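Local structure of conserved domain protein (Streptococcus pneumoniae, 4IAJ) at residues R31-C36 with G60-I65. The protein is of unknown function, a small DUF4649-family domain with an antiparallel sheet and two helices. Numbering follows the deposited sequence. Where two conformers were deposited one is given.
Sequences RSQQAC and GTYGDI. With EDO (1,2-ethanediol), chain P.
The amide of Gln-33 meets the ring of Tyr-62 obliquely, the two planes 44° apart, with NE2 3.7 Å from CE1; at the edge of the ring, in its plane, lies a water. That water takes the N-H of Gln-33 NE2 at 2.9 Å, donates a hydrogen bond to Ser-32 OG at 2.6 Å and also bonds Tyr-62 OH at 2.6 Å, tying the helix to the phenol without a direct polar bond between them. The oxygen of the same amide works alike: a second water donates both to Gln-33 OE1 and, at 2.5 Å, to the carbonyl oxygen of Gly-63. In this one of its two conformers, Gln-33 thus has a water on both its amide oxygen and its amide nitrogen, which probably steadies the group. The bend of its chain at chi2 (-80°) carries the amide across to the loop. In Tyr-62, CG anti to the backbone N (chi1 -177°) lets the ring reach across and lays its hydroxyl by the helix. Within the loop, Thr-61 OG1 accepts from the backbone N of Asp-64 at 3.3 Å, an ST motif, and shares a 2.7 Å hydrogen bond with O1 of an ethanediol probably left from crystallisation. Just 93 Å² is buried between the segments, both sides summed. The contact joins the last turn of helix 26-35 to the loop leading into helix 65-71, while the ring of Tyr-62 packs on Ile-9 and Val-21 of the sheet and meets that of Tyr-11 nearly at right angles. Just past helix 26-35, Cys-36 forms a disulfide with Cys-36 of a second subunit and pairs antiparallel with its strand, extending the sheet across the interface.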
ATOM      1  N   ARG B  31      -9.255  18.693  -2.796  1.00 30.85           N
ATOM      2  CA  ARG B  31     -10.079  17.664  -2.189  1.00 32.65           C
ATOM      3  C   ARG B  31      -9.669  16.271  -2.667  1.00 31.37           C
ATOM      4  O   ARG B  31      -9.585  15.353  -1.848  1.00 27.93           O
ATOM      5  CB  ARG B  31     -11.571  17.863  -2.499  1.00 36.95           C
ATOM      6  CG  ARG B  31     -12.397  18.393  -1.341  1.00 48.52           C
ATOM      7  CD  ARG B  31     -13.891  18.140  -1.563  1.00 55.25           C
ATOM      8  NE  ARG B  31     -14.401  18.869  -2.727  1.00 59.05           N
ATOM      9  CZ  ARG B  31     -14.673  20.175  -2.750  1.00 59.44           C
ATOM     10  NH1 ARG B  31     -14.499  20.929  -1.664  1.00 60.11           N
ATOM     11  NH2 ARG B  31     -15.123  20.735  -3.867  1.00 58.67           N
ATOM     12  N   SER B  32      -9.442  16.108  -3.976  1.00 27.82           N
ATOM     13  CA  SER B  32      -9.053  14.792  -4.524  1.00 28.95           C
ATOM     14  C   SER B  32      -7.685  14.351  -3.994  1.00 30.05           C
ATOM     15  O   SER B  32      -7.465  13.154  -3.727  1.00 29.98           O
ATOM     16  CB  SER B  32      -9.064  14.770  -6.064  1.00 32.98           C
ATOM     17  OG  SER B  32      -7.921  15.411  -6.629  1.00 41.07           O
ATOM     18  N   GLN B  33      -6.772  15.308  -3.808  1.00 28.02           N
ATOM     19  CA  GLN B  33      -5.457  14.956  -3.270  0.50 27.66           C
ATOM     20  C   GLN B  33      -5.561  14.507  -1.807  1.00 28.93           C
ATOM     21  O   GLN B  33      -4.859  13.565  -1.408  1.00 31.74           O
ATOM     22  CB  GLN B  33      -4.469  16.109  -3.458  0.50 27.78           C
ATOM     23  CG  GLN B  33      -4.155  16.358  -4.929  0.50 27.62           C
ATOM     24  CD  GLN B  33      -3.131  15.391  -5.472  0.50 25.27           C
ATOM     25  OE1 GLN B  33      -2.031  15.293  -4.943  0.50 28.97           O
ATOM     26  NE2 GLN B  33      -3.478  14.685  -6.535  0.50 22.29           N
ATOM     27  N   GLN B  34      -6.452  15.118  -1.032  1.00 25.94           N
ATOM     28  CA  GLN B  34      -6.647  14.728   0.362  1.00 29.15           C
ATOM     29  C   GLN B  34      -7.382  13.383   0.492  1.00 26.95           C
ATOM     30  O   GLN B  34      -7.164  12.624   1.459  1.00 25.00           O
ATOM     31  CB  GLN B  34      -7.401  15.831   1.129  1.00 32.45           C
ATOM     32  CG  GLN B  34      -7.528  15.569   2.632  1.00 38.97           C
ATOM     33  CD  GLN B  34      -7.992  16.788   3.432  1.00 43.01           C
ATOM     34  OE1 GLN B  34      -8.550  17.731   2.878  1.00 43.48           O
ATOM     35  NE2 GLN B  34      -7.765  16.763   4.750  1.00 42.55           N
ATOM     36  N   ALA B  35      -8.225  13.067  -0.487  1.00 26.84           N
ATOM     37  CA  ALA B  35      -9.096  11.883  -0.371  1.00 28.53           C
ATOM     38  C   ALA B  35      -8.360  10.560  -0.633  1.00 24.89           C
ATOM     39  O   ALA B  35      -8.747   9.540  -0.055  1.00 25.39           O
ATOM     40  CB  ALA B  35     -10.321  12.014  -1.280  1.00 27.87           C
ATOM     41  N   CYS B  36      -7.295  10.573  -1.442  1.00 23.07           N
ATOM     42  CA  CYS B  36      -6.542   9.348  -1.734  1.00 23.57           C
ATOM     43  C   CYS B  36      -5.343   9.182  -0.809  1.00 21.61           C
ATOM     44  O   CYS B  36      -4.557  10.107  -0.584  1.00 21.28           O
ATOM     45  CB  CYS B  36      -6.062   9.264  -3.196  1.00 22.65           C
ATOM     46  SG  CYS B  36      -7.347   9.443  -4.450  1.00 25.86           S
ATOM     47  N   GLY B  60       6.873  16.168 -15.112  1.00 30.83           N
ATOM     48  CA  GLY B  60       6.874  15.417 -13.883  1.00 24.40           C
ATOM     49  C   GLY B  60       5.708  14.465 -13.852  1.00 25.39           C
ATOM     50  O   GLY B  60       4.992  14.298 -14.861  1.00 23.43           O
ATOM     51  N   THR B  61       5.560  13.828 -12.694  1.00 23.64           N
ATOM     52  CA  THR B  61       4.524  12.844 -12.454  1.00 22.44           C
ATOM     53  C   THR B  61       3.243  13.515 -12.022  1.00 20.33           C
ATOM     54  O   THR B  61       3.237  14.682 -11.594  1.00 19.96           O
ATOM     55  CB  THR B  61       4.906  11.872 -11.325  1.00 24.08           C
ATOM     56  OG1 THR B  61       5.157  12.620 -10.129  1.00 27.23           O
ATOM     57  CG2 THR B  61       6.133  11.080 -11.675  1.00 26.48           C
ATOM     58  N   TYR B  62       2.152  12.758 -12.119  1.00 17.88           N
ATOM     59  CA  TYR B  62       0.862  13.224 -11.670  1.00 18.19           C
ATOM     60  C   TYR B  62       0.940  13.556 -10.188  1.00 19.80           C
ATOM     61  O   TYR B  62       0.445  14.575  -9.763  1.00 21.31           O
ATOM     62  CB  TYR B  62      -0.207  12.157 -11.917  1.00 18.88           C
ATOM     63  CG  TYR B  62      -1.607  12.582 -11.549  1.00 20.72           C
ATOM     64  CD1 TYR B  62      -2.031  12.566 -10.214  1.00 19.49           C
ATOM     65  CD2 TYR B  62      -2.508  13.008 -12.516  1.00 21.40           C
ATOM     66  CE1 TYR B  62      -3.300  12.971  -9.864  1.00 21.49           C
ATOM     67  CE2 TYR B  62      -3.788  13.408 -12.166  1.00 23.06           C
ATOM     68  CZ  TYR B  62      -4.173  13.377 -10.837  1.00 23.84           C
ATOM     69  OH  TYR B  62      -5.438  13.785 -10.487  1.00 27.17           O
ATOM     70  N   GLY B  63       1.583  12.687  -9.420  1.00 21.93           N
ATOM     71  CA  GLY B  63       1.698  12.849  -7.975  1.00 22.77           C
ATOM     72  C   GLY B  63       2.373  14.124  -7.532  1.00 25.02           C
ATOM     73  O   GLY B  63       2.062  14.627  -6.482  1.00 24.42           O
ATOM     74  N   ASP B  64       3.277  14.659  -8.350  1.00 22.62           N
ATOM     75  CA  ASP B  64       3.996  15.896  -8.001  1.00 23.36           C
ATOM     76  C   ASP B  64       3.305  17.191  -8.438  1.00 24.07           C
ATOM     77  O   ASP B  64       3.819  18.293  -8.178  1.00 26.49           O
ATOM     78  CB  ASP B  64       5.397  15.867  -8.616  1.00 25.49           C
ATOM     79  CG  ASP B  64       6.355  15.008  -7.846  1.00 29.66           C
ATOM     80  OD1 ASP B  64       6.119  14.758  -6.644  1.00 31.20           O
ATOM     81  OD2 ASP B  64       7.377  14.605  -8.434  1.00 32.00           O
ATOM     82  N   ILE B  65       2.153  17.086  -9.089  1.00 22.44           N
ATOM     83  CA  ILE B  65       1.418  18.289  -9.500  1.00 22.58           C
ATOM     84  C   ILE B  65       0.964  19.151  -8.334  1.00 23.96           C
ATOM     85  O   ILE B  65       1.129  20.371  -8.366  1.00 22.49           O
ATOM     86  CB  ILE B  65       0.189  17.974 -10.364  1.00 22.12           C
ATOM     87  CG1 ILE B  65       0.616  17.349 -11.688  1.00 23.32           C
ATOM     88  CG2 ILE B  65      -0.581  19.267 -10.656  1.00 22.25           C
ATOM     89  CD1 ILE B  65      -0.550  16.835 -12.511  1.00 25.78           C
TER
HETATM   90  C1  EDO P 203       4.979   9.855  -7.250  1.00 40.29           C
HETATM   91  O1  EDO P 203       5.229  11.151  -7.811  1.00 31.48           O
HETATM   92  C2  EDO P 203       4.221   9.913  -5.923  1.00 38.88           C
HETATM   93  O2  EDO P 203       3.649  11.203  -5.652  1.00 34.74           O
HETATM   94  O   HOH W   1      -5.982  14.248  -7.939  1.00 31.36           O
HETATM   95  O   HOH W   2       0.222  13.674  -5.070  1.00 39.99           O